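Local coordinates for protein prolyl endopeptidase (Myxococcus xanthus, PDB 2BKL) that probably hydrolyses oligopeptides on the carboxyl side of proline, and far less readily of alanine, as a serine peptidase of the S9A family, at residues V357-V362 and A377-T382; Q416-F421 and M432-R437; F82-T87 and I95-Q100. One frame throughout, in Å; residues are numbered along the deposited sequence.

Contact 1: V357-V362 and A377-T382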
loop_
_atom_site.group_PDB
_atom_site.type_symbol
_atom_site.label_atom_id
_atom_site.label_comp_id
_atom_site.label_asym_id
_atom_site.label_seq_id
_atom_site.Cartn_x
_atom_site.Cartn_y
_atom_site.Cartn_z
ATOM N N VAL A 357 -8.673 17.843 16.815
ATOM C CA VAL A 357 -8.617 16.651 17.627
ATOM C C VAL A 357 -7.316 16.621 18.411
ATOM O O VAL A 357 -6.231 16.778 17.852
ATOM C CB VAL A 357 -8.775 15.379 16.781
ATOM C CG1 VAL A 357 -8.765 14.142 17.683
ATOM C CG2 VAL A 357 -10.049 15.405 16.018
ATOM N N GLN A 358 -7.404 16.462 19.730
ATOM C CA GLN A 358 -6.220 16.438 20.570
ATOM C C GLN A 358 -5.699 15.027 20.685
ATOM O O GLN A 358 -6.325 14.145 21.270
ATOM C CB GLN A 358 -6.551 17.002 21.951
ATOM C CG GLN A 358 -7.093 18.431 21.895
ATOM C CD GLN A 358 -6.118 19.434 21.314
ATOM O OE1 GLN A 358 -4.996 19.599 21.830
ATOM N NE2 GLN A 358 -6.529 20.137 20.267
ATOM N N LEU A 359 -4.533 14.817 20.085
ATOM C CA LEU A 359 -3.960 13.488 19.979
ATOM C C LEU A 359 -3.195 13.149 21.251
ATOM O O LEU A 359 -2.695 14.035 21.963
ATOM C CB LEU A 359 -3.023 13.415 18.780
ATOM C CG LEU A 359 -3.681 13.820 17.464
ATOM C CD1 LEU A 359 -2.654 13.808 16.325
ATOM C CD2 LEU A 359 -4.865 12.961 17.115
ATOM N N PRO A 360 -3.045 11.866 21.511
ATOM C CA PRO A 360 -2.341 11.439 22.731
ATOM C C PRO A 360 -0.838 11.739 22.743
ATOM O O PRO A 360 -0.220 11.756 23.812
ATOM C CB PRO A 360 -2.598 9.925 22.783
ATOM C CG PRO A 360 -3.302 9.546 21.606
ATOM C CD PRO A 360 -3.579 10.740 20.740
ATOM N N GLY A 361 -0.251 12.009 21.588
ATOM C CA GLY A 361 1.182 12.169 21.500
ATOM C C GLY A 361 1.589 12.353 20.073
ATOM O O GLY A 361 0.738 12.506 19.189
ATOM N N VAL A 362 2.902 12.369 19.863
ATOM C CA VAL A 362 3.500 12.437 18.551
ATOM C C VAL A 362 3.437 11.039 17.932
ATOM O O VAL A 362 3.889 10.051 18.526
ATOM C CB VAL A 362 4.965 12.938 18.642
ATOM C CG1 VAL A 362 5.679 12.833 17.294
ATOM C CG2 VAL A 362 4.986 14.385 19.167
ATOM N N ALA A 377 -17.607 8.794 16.333
ATOM C CA ALA A 377 -16.630 8.550 15.282
ATOM C C ALA A 377 -15.338 8.072 15.908
ATOM O O ALA A 377 -14.997 8.521 16.998
ATOM C CB ALA A 377 -16.361 9.786 14.463
ATOM N N TYR A 378 -14.589 7.233 15.209
ATOM C CA TYR A 378 -13.409 6.614 15.760
ATOM C C TYR A 378 -12.186 7.047 15.003
ATOM O O TYR A 378 -12.256 7.367 13.810
ATOM C CB TYR A 378 -13.542 5.080 15.677
ATOM C CG TYR A 378 -14.680 4.489 16.459
ATOM C CD1 TYR A 378 -15.963 4.521 15.954
ATOM C CD2 TYR A 378 -14.470 3.885 17.684
ATOM C CE1 TYR A 378 -17.020 3.983 16.674
ATOM C CE2 TYR A 378 -15.515 3.336 18.393
ATOM C CZ TYR A 378 -16.768 3.400 17.882
ATOM O OH TYR A 378 -17.824 2.858 18.587
ATOM N N TYR A 379 -11.042 7.072 15.678
ATOM C CA TYR A 379 -9.794 7.203 14.967
ATOM C C TYR A 379 -8.742 6.312 15.586
ATOM O O TYR A 379 -8.827 5.924 16.759
ATOM C CB TYR A 379 -9.310 8.659 14.893
ATOM C CG TYR A 379 -8.706 9.236 16.151
ATOM C CD1 TYR A 379 -9.485 9.888 17.083
ATOM C CD2 TYR A 379 -7.331 9.170 16.382
ATOM C CE1 TYR A 379 -8.904 10.460 18.253
ATOM C CE2 TYR A 379 -6.768 9.719 17.512
ATOM C CZ TYR A 379 -7.577 10.339 18.455
ATOM O OH TYR A 379 -6.962 10.901 19.560
ATOM N N VAL A 380 -7.766 5.970 14.760
ATOM C CA VAL A 380 -6.645 5.130 15.161
ATOM C C VAL A 380 -5.418 5.979 15.342
ATOM O O VAL A 380 -5.146 6.850 14.518
ATOM C CB VAL A 380 -6.398 4.085 14.051
ATOM C CG1 VAL A 380 -5.244 3.155 14.398
ATOM C CG2 VAL A 380 -7.650 3.263 13.747
ATOM N N PHE A 381 -4.684 5.738 16.422
ATOM C CA PHE A 381 -3.407 6.386 16.676
ATOM C C PHE A 381 -2.298 5.368 16.897
ATOM O O PHE A 381 -2.473 4.390 17.618
ATOM C CB PHE A 381 -3.518 7.300 17.883
ATOM C CG PHE A 381 -2.230 7.968 18.229
ATOM C CD1 PHE A 381 -1.862 9.139 17.584
ATOM C CD2 PHE A 381 -1.397 7.425 19.184
ATOM C CE1 PHE A 381 -0.683 9.750 17.870
ATOM C CE2 PHE A 381 -0.211 8.013 19.472
ATOM C CZ PHE A 381 0.156 9.184 18.832
ATOM N N THR A 382 -1.162 5.569 16.251
ATOM C CA THR A 382 0.025 4.738 16.472
ATOM C C THR A 382 1.226 5.658 16.529
ATOM O O THR A 382 1.183 6.794 16.119
ATOM C CB THR A 382 0.300 3.689 15.358
ATOM O OG1 THR A 382 0.436 4.367 14.077
ATOM C CG2 THR A 382 -0.861 2.766 15.159
#
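Val-357, Leu-359 and Pro-360 make an uneven row of bumps against the rings of Tyr-379 and Phe-381. The setting is the beta-propeller. Segment 357-362 links two blades, running from strand 353-356 to strand 364-365. Segment 377-382 is a strand of the second of these blades. Its alternate side chains, Tyr-379 and Phe-381, rise toward the linker.

Two methyl groups sit on one side of the Tyr-379 ring plane, and the outer end of the ring lies beneath the dip between them. Val-357 CG1 lies 3.7 Å from Tyr-379 CE1, with the two side chains meeting tip to tip. On the same side of the plane, Leu-359 CD2 lies 3.8 Å from Tyr-379 CE2. Tyr-379 CG, set between the backbone N and the carbonyl carbon (chi1 76°), carries the ring to this place. The ring of Tyr-391, on the adjacent strand, also meets it, with the planes at a shallow angle.

Pro-360 fills the next hollow, between the two aromatic side chains. Its CD is 3.6 Å from Tyr-379 OH. Its CG lies over one face of the Phe-381 ring, 3.9 Å from the centroid and 19° off the ring normal, a CH-pi contact offset toward the rim. Pro-360 also touches Tyr-391.

Fit of shape is what joins the two segments, as they share no hydrogen bonds. Leu-359 also packs on Ala-365, at the start of the new blade. The amide of Gln-358 turns back along its own chain, NE2 bonding to the backbone O of Thr-356. At the far end of the Phe-381 ring, Gly-361 O lies 3.4 Å from both CE1 and CZ.

Contact 2: Q416-F421 and M432-R437; sequences QVEQVF and MFVVHR
Val-417 and Val-435 face each other as a non-hydrogen-bonded pair, CG1 of Val-417 lying 4.3 Å from CG2 of Val-435. The same CG1 is 4.4 Å from Phe-433 CD1. Phe-384 covers all three residues. On the other face Val-420 lies beside Met-432, its CG2 3.9 Å from Met-432 CB, and the same methyl reaches Val-434 CG2. Helix 503-518 packs here through Tyr-515.

Gln-419 runs alongside Phe-433 with its amide and the ring only 10° apart in plane. NE2 is 3.7 Å from Phe-433 CE1 and bonds to the backbone O of Asp-339.

Toward the polar end, His-436 NE2 donates to Glu-418 OE2 at 2.7 Å. The carboxylate oxygen lies in the ring plane, and the two planes are nearly perpendicular (88°). NE2 approaches from the anti side, tilted 32° out of the carboxylate plane. Tyr-521 OH is a second partner of OE2. His-436 ND1 donates to Arg-437 O at 2.8 Å, almost straight but from above the carbonyl plane. Both ring nitrogens are thus held, which fixes the ring's rotation and is consistent with a protonated imidazole. Gln-416 OE1 comes within 3.3 Å of His-436 CE1.

Paired backbone bonds join Gln-416 to His-436, Glu-418 to Val-434 and Val-420 to Met-432. This is an antiparallel beta hairpin at one edge of the alpha/beta-hydrolase sheet.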
loop_
_atom_site.group_PDB
_atom_site.type_symbol
_atom_site.label_atom_id
_atom_site.label_comp_id
_atom_site.label_asym_id
_atom_site.label_seq_id
_atom_site.Cartn_x
_atom_site.Cartn_y
_atom_site.Cartn_z
ATOM N N GLN A 416 13.371 6.169 21.514
ATOM C CA GLN A 416 12.956 7.500 21.102
ATOM C C GLN A 416 12.898 7.588 19.611
ATOM O O GLN A 416 13.507 6.789 18.878
ATOM C CB GLN A 416 13.852 8.583 21.651
ATOM C CG GLN A 416 15.250 8.543 21.135
ATOM C CD GLN A 416 16.153 9.604 21.748
ATOM O OE1 GLN A 416 17.227 9.290 22.231
ATOM N NE2 GLN A 416 15.716 10.860 21.716
ATOM N N VAL A 417 12.152 8.582 19.169
ATOM C CA VAL A 417 11.922 8.861 17.762
ATOM C C VAL A 417 12.333 10.297 17.526
ATOM O O VAL A 417 11.902 11.203 18.258
ATOM C CB VAL A 417 10.432 8.748 17.382
ATOM C CG1 VAL A 417 10.215 9.037 15.896
ATOM C CG2 VAL A 417 9.862 7.373 17.785
ATOM N N GLU A 418 13.243 10.485 16.580
ATOM C CA GLU A 418 13.643 11.799 16.105
ATOM C C GLU A 418 13.021 12.059 14.736
ATOM O O GLU A 418 12.756 11.121 13.962
ATOM C CB GLU A 418 15.158 11.845 15.928
ATOM C CG GLU A 418 15.972 11.241 17.064
ATOM C CD GLU A 418 17.423 11.440 16.772
ATOM O OE1 GLU A 418 17.809 12.620 16.667
ATOM O OE2 GLU A 418 18.150 10.442 16.583
ATOM N N GLN A 419 12.791 13.325 14.431
ATOM C CA GLN A 419 12.523 13.783 13.090
ATOM C C GLN A 419 13.564 14.795 12.693
ATOM O O GLN A 419 13.787 15.811 13.417
ATOM C CB GLN A 419 11.137 14.380 12.933
ATOM C CG GLN A 419 10.841 14.767 11.446
ATOM C CD GLN A 419 9.433 15.243 11.192
ATOM O OE1 GLN A 419 8.912 16.109 11.933
ATOM N NE2 GLN A 419 8.812 14.682 10.174
ATOM N N VAL A 420 14.225 14.492 11.586
ATOM C CA VAL A 420 15.278 15.319 11.049
ATOM C C VAL A 420 14.946 15.729 9.629
ATOM O O VAL A 420 14.054 15.153 8.985
ATOM C CB VAL A 420 16.634 14.577 11.093
ATOM C CG1 VAL A 420 16.978 14.194 12.529
ATOM C CG2 VAL A 420 16.657 13.349 10.169
ATOM N N PHE A 421 15.669 16.730 9.140
ATOM C CA PHE A 421 15.534 17.276 7.821
ATOM C C PHE A 421 16.894 17.398 7.176
ATOM O O PHE A 421 17.772 18.090 7.709
ATOM C CB PHE A 421 14.788 18.613 7.870
ATOM C CG PHE A 421 13.483 18.534 8.572
ATOM C CD1 PHE A 421 12.359 18.160 7.867
ATOM C CD2 PHE A 421 13.368 18.779 9.912
ATOM C CE1 PHE A 421 11.132 18.041 8.496
ATOM C CE2 PHE A 421 12.103 18.643 10.552
ATOM C CZ PHE A 421 11.012 18.253 9.813
ATOM N N MET A 432 12.987 12.883 7.601
ATOM C CA MET A 432 13.284 11.492 7.924
ATOM C C MET A 432 13.010 11.249 9.397
ATOM O O MET A 432 13.375 12.082 10.253
ATOM C CB MET A 432 14.738 11.142 7.570
ATOM C CG MET A 432 15.109 9.731 7.932
ATOM S SD MET A 432 16.621 9.149 7.073
ATOM C CE MET A 432 17.797 10.365 7.508
ATOM N N PHE A 433 12.365 10.131 9.723
ATOM C CA PHE A 433 12.254 9.642 11.094
ATOM C C PHE A 433 13.405 8.727 11.431
ATOM O O PHE A 433 13.808 7.905 10.613
ATOM C CB PHE A 433 10.943 8.879 11.299
ATOM C CG PHE A 433 9.695 9.669 11.047
ATOM C CD1 PHE A 433 9.289 10.652 11.939
ATOM C CD2 PHE A 433 8.886 9.397 9.937
ATOM C CE1 PHE A 433 8.116 11.381 11.720
ATOM C CE2 PHE A 433 7.709 10.097 9.746
ATOM C CZ PHE A 433 7.331 11.079 10.607
ATOM N N VAL A 434 13.950 8.869 12.636
ATOM C CA VAL A 434 15.040 8.029 13.102
ATOM C C VAL A 434 14.670 7.477 14.457
ATOM O O VAL A 434 14.375 8.238 15.385
ATOM C CB VAL A 434 16.393 8.771 13.139
ATOM C CG1 VAL A 434 17.510 7.775 13.455
ATOM C CG2 VAL A 434 16.683 9.472 11.819
ATOM N N VAL A 435 14.675 6.158 14.582
ATOM C CA VAL A 435 14.182 5.477 15.783
ATOM C C VAL A 435 15.297 4.621 16.356
ATOM O O VAL A 435 15.997 3.901 15.644
ATOM C CB VAL A 435 12.960 4.558 15.442
ATOM C CG1 VAL A 435 12.346 4.004 16.710
ATOM C CG2 VAL A 435 11.911 5.317 14.592
ATOM N N HIS A 436 15.492 4.704 17.663
ATOM C CA HIS A 436 16.547 3.942 18.317
ATOM C C HIS A 436 16.341 3.932 19.822
ATOM O O HIS A 436 15.569 4.710 20.363
ATOM C CB HIS A 436 17.923 4.528 17.991
ATOM C CG HIS A 436 18.004 5.995 18.229
ATOM N ND1 HIS A 436 18.249 6.545 19.477
ATOM C CD2 HIS A 436 17.874 7.039 17.382
ATOM C CE1 HIS A 436 18.243 7.864 19.378
ATOM N NE2 HIS A 436 18.017 8.187 18.119
ATOM N N ARG A 437 17.083 3.066 20.512
ATOM C CA ARG A 437 17.113 3.128 21.974
ATOM C C ARG A 437 17.624 4.488 22.437
ATOM O O ARG A 437 18.535 5.071 21.831
ATOM C CB ARG A 437 18.022 2.046 22.554
ATOM C CG ARG A 437 17.474 0.640 22.479
ATOM C CD ARG A 437 18.403 -0.388 23.054
ATOM N NE ARG A 437 18.496 -0.181 24.494
ATOM C CZ ARG A 437 17.581 -0.629 25.368
ATOM N NH1 ARG A 437 16.533 -1.358 24.970
ATOM N NH2 ARG A 437 17.717 -0.344 26.658
#

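Contact 3: F82-T87 and I95-Q100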
loop_
_atom_site.group_PDB
_atom_site.type_symbol
_atom_site.label_atom_id
_atom_site.label_comp_id
_atom_site.label_asym_id
_atom_site.label_seq_id
_atom_site.Cartn_x
_atom_site.Cartn_y
_atom_site.Cartn_z
ATOM N N PHE A 82 -22.867 -4.036 15.145
ATOM C CA PHE A 82 -21.492 -3.661 15.012
ATOM C C PHE A 82 -20.741 -4.797 14.370
ATOM O O PHE A 82 -20.951 -5.958 14.732
ATOM C CB PHE A 82 -20.871 -3.393 16.392
ATOM C CG PHE A 82 -21.357 -2.148 17.051
ATOM C CD1 PHE A 82 -22.623 -2.094 17.599
ATOM C CD2 PHE A 82 -20.522 -1.052 17.185
ATOM C CE1 PHE A 82 -23.078 -0.939 18.242
ATOM C CE2 PHE A 82 -20.967 0.092 17.834
ATOM C CZ PHE A 82 -22.250 0.143 18.345
ATOM N N PHE A 83 -19.849 -4.465 13.452
ATOM C CA PHE A 83 -19.070 -5.431 12.693
ATOM C C PHE A 83 -17.618 -5.014 12.734
ATOM O O PHE A 83 -17.294 -3.848 12.500
ATOM C CB PHE A 83 -19.515 -5.472 11.228
ATOM C CG PHE A 83 -20.939 -5.901 11.040
ATOM C CD1 PHE A 83 -21.989 -5.028 11.261
ATOM C CD2 PHE A 83 -21.246 -7.202 10.700
ATOM C CE1 PHE A 83 -23.307 -5.450 11.116
ATOM C CE2 PHE A 83 -22.570 -7.603 10.547
ATOM C CZ PHE A 83 -23.565 -6.738 10.752
ATOM N N TYR A 84 -16.711 -5.934 13.017
ATOM C CA TYR A 84 -15.325 -5.575 13.271
ATOM C C TYR A 84 -14.458 -6.822 13.228
ATOM O O TYR A 84 -14.939 -7.940 13.476
ATOM C CB TYR A 84 -15.190 -4.835 14.638
ATOM C CG TYR A 84 -15.860 -5.615 15.742
ATOM C CD1 TYR A 84 -17.203 -5.441 16.002
ATOM C CD2 TYR A 84 -15.173 -6.593 16.455
ATOM C CE1 TYR A 84 -17.848 -6.177 16.949
ATOM C CE2 TYR A 84 -15.820 -7.335 17.416
ATOM C CZ TYR A 84 -17.159 -7.131 17.649
ATOM O OH TYR A 84 -17.845 -7.846 18.595
ATOM N N VAL A 85 -13.205 -6.631 12.870
ATOM C CA VAL A 85 -12.243 -7.708 12.807
ATOM C C VAL A 85 -11.415 -7.778 14.095
ATOM O O VAL A 85 -11.025 -6.746 14.650
ATOM C CB VAL A 85 -11.364 -7.510 11.579
ATOM C CG1 VAL A 85 -10.200 -8.452 11.571
ATOM C CG2 VAL A 85 -12.204 -7.715 10.311
ATOM N N ARG A 86 -11.126 -8.995 14.561
ATOM C CA ARG A 86 -10.210 -9.212 15.668
ATOM C C ARG A 86 -9.055 -10.082 15.234
ATOM O O ARG A 86 -9.205 -10.948 14.383
ATOM C CB ARG A 86 -10.877 -9.956 16.821
ATOM C CG ARG A 86 -11.960 -9.192 17.590
ATOM C CD ARG A 86 -12.401 -9.931 18.844
ATOM N NE ARG A 86 -13.443 -9.277 19.628
ATOM C CZ ARG A 86 -13.236 -8.339 20.539
ATOM N NH1 ARG A 86 -12.017 -7.882 20.771
ATOM N NH2 ARG A 86 -14.270 -7.823 21.197
ATOM N N THR A 87 -7.902 -9.877 15.852
ATOM C CA THR A 87 -6.894 -10.919 15.874
ATOM C C THR A 87 -6.875 -11.539 17.265
ATOM O O THR A 87 -7.183 -10.893 18.263
ATOM C CB THR A 87 -5.486 -10.408 15.550
ATOM O OG1 THR A 87 -5.076 -9.401 16.500
ATOM C CG2 THR A 87 -5.420 -9.757 14.168
ATOM N N ILE A 95 -10.290 -12.443 12.103
ATOM C CA ILE A 95 -11.643 -12.954 12.010
ATOM C C ILE A 95 -12.646 -11.810 12.094
ATOM O O ILE A 95 -12.488 -10.932 12.940
ATOM C CB ILE A 95 -11.853 -13.962 13.193
ATOM C CG1 ILE A 95 -10.911 -15.157 13.040
ATOM C CG2 ILE A 95 -13.319 -14.407 13.323
ATOM C CD1 ILE A 95 -10.949 -16.128 14.189
ATOM N N LEU A 96 -13.697 -11.856 11.279
ATOM C CA LEU A 96 -14.777 -10.868 11.285
ATOM C C LEU A 96 -15.874 -11.312 12.256
ATOM O O LEU A 96 -16.374 -12.418 12.150
ATOM C CB LEU A 96 -15.360 -10.719 9.878
ATOM C CG LEU A 96 -16.476 -9.687 9.768
ATOM C CD1 LEU A 96 -16.024 -8.303 10.128
ATOM C CD2 LEU A 96 -17.075 -9.652 8.353
ATOM N N TYR A 97 -16.173 -10.463 13.236
ATOM C CA TYR A 97 -17.206 -10.638 14.240
ATOM C C TYR A 97 -18.336 -9.648 14.057
ATOM O O TYR A 97 -18.166 -8.583 13.453
ATOM C CB TYR A 97 -16.599 -10.357 15.626
ATOM C CG TYR A 97 -15.710 -11.457 16.130
ATOM C CD1 TYR A 97 -14.391 -11.528 15.762
ATOM C CD2 TYR A 97 -16.213 -12.435 16.984
ATOM C CE1 TYR A 97 -13.579 -12.548 16.230
ATOM C CE2 TYR A 97 -15.407 -13.464 17.444
ATOM C CZ TYR A 97 -14.092 -13.494 17.061
ATOM O OH TYR A 97 -13.289 -14.519 17.514
ATOM N N TRP A 98 -19.478 -9.957 14.645
ATOM C CA TRP A 98 -20.553 -9.004 14.799
ATOM C C TRP A 98 -21.215 -9.137 16.163
ATOM O O TRP A 98 -21.099 -10.167 16.841
ATOM C CB TRP A 98 -21.603 -9.123 13.674
ATOM C CG TRP A 98 -22.518 -10.301 13.815
ATOM C CD1 TRP A 98 -22.237 -11.593 13.503
ATOM C CD2 TRP A 98 -23.870 -10.288 14.272
ATOM N NE1 TRP A 98 -23.314 -12.395 13.772
ATOM C CE2 TRP A 98 -24.341 -11.616 14.223
ATOM C CE3 TRP A 98 -24.735 -9.292 14.716
ATOM C CZ2 TRP A 98 -25.637 -11.965 14.607
ATOM C CZ3 TRP A 98 -26.028 -9.643 15.094
ATOM C CH2 TRP A 98 -26.462 -10.962 15.030
ATOM N N ARG A 99 -21.905 -8.075 16.561
ATOM C CA ARG A 99 -22.740 -8.105 17.738
ATOM C C ARG A 99 -23.926 -7.183 17.574
ATOM O O ARG A 99 -23.887 -6.189 16.805
ATOM C CB ARG A 99 -21.957 -7.728 18.990
ATOM C CG ARG A 99 -21.409 -6.327 19.003
ATOM C CD ARG A 99 -20.806 -5.920 20.350
ATOM N NE ARG A 99 -19.555 -6.608 20.599
ATOM C CZ ARG A 99 -18.931 -6.642 21.764
ATOM N NH1 ARG A 99 -19.446 -6.034 22.821
ATOM N NH2 ARG A 99 -17.783 -7.307 21.876
ATOM N N GLN A 100 -24.983 -7.509 18.308
ATOM C CA GLN A 100 -26.180 -6.702 18.343
ATOM C C GLN A 100 -26.070 -5.721 19.493
ATOM O O GLN A 100 -26.075 -6.121 20.666
ATOM C CB GLN A 100 -27.389 -7.594 18.549
ATOM C CG GLN A 100 -28.699 -6.814 18.482
ATOM C CD GLN A 100 -29.107 -6.568 17.047
ATOM O OE1 GLN A 100 -29.171 -7.503 16.271
ATOM N NE2 GLN A 100 -29.353 -5.310 16.693
#
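Ile-95 pairs with Arg-86 through two backbone hydrogen bonds, and its O also receives the CA-H of Val-85. Next comes Leu-96, whose CD1 bends over the backbone of the other strand. It lies 3.5 Å from Tyr-84 O and 3.9 Å from Val-85 CG2.

Tyr-97 bonds to Tyr-84 in both backbone directions. Its CB is 3.6 Å from Tyr-84 CE2. Arg-86 crosses its ring at about a right angle, with CD over one face, 4.2 Å from the centroid. The extended arginine chain carries the guanidinium farther out, where any cation-pi attraction is weak. The phenol OH bonds to His-88 NE2.

Trp-98 lies side by side with Phe-83. Its CB is 3.6 Å from Phe-83 CD2, and the rings are slid so far apart that they barely overlap.

Arg-99 bends at chi3 (71°), and NE donates to Tyr-84 OH at 2.9 Å, with the oxygen in the guanidinium plane. Its NH2 is 3.6 Å from Arg-86 NH2. Glu-106 OE1 takes salt bridges from both NH2 groups and a hydrogen bond with Tyr-84 OH, which would offset their repulsion.

The hairpin forms the middle two strands of a four-stranded propeller blade. Strand 71-78 flanks 82-87, strand 107-110 flanks 95-100, and Trp-126 of strand 121-128 packs on Phe-83, Val-85 and Leu-96.

In the fold
Contacts 1 and 3 belong to the beta-propeller, contact 2 to the catalytic alpha/beta-hydrolase domain. The centres of contacts 1 and 3 are 22 Å apart, yet they touch where Tyr-378 OH lies 4.3 Å from Phe-82 CE2. Here blades from the two ends of the propeller sequence meet. Contacts 1 and 2 come within about 6 Å at their nearest atoms. Phe-384 directly follows strand 376-383 and so links the two. Thr-382 OG1 bonds to Ala-462 O, reaching from the propeller strand to a residue later in the chain than the hairpin of contact 2. The nearest atoms of contacts 2 and 3 are about 22 Å apart. The ligand pocket includes Ser-533, the probable nucleophile, which follows strand 527-532 of contact 2's sheet.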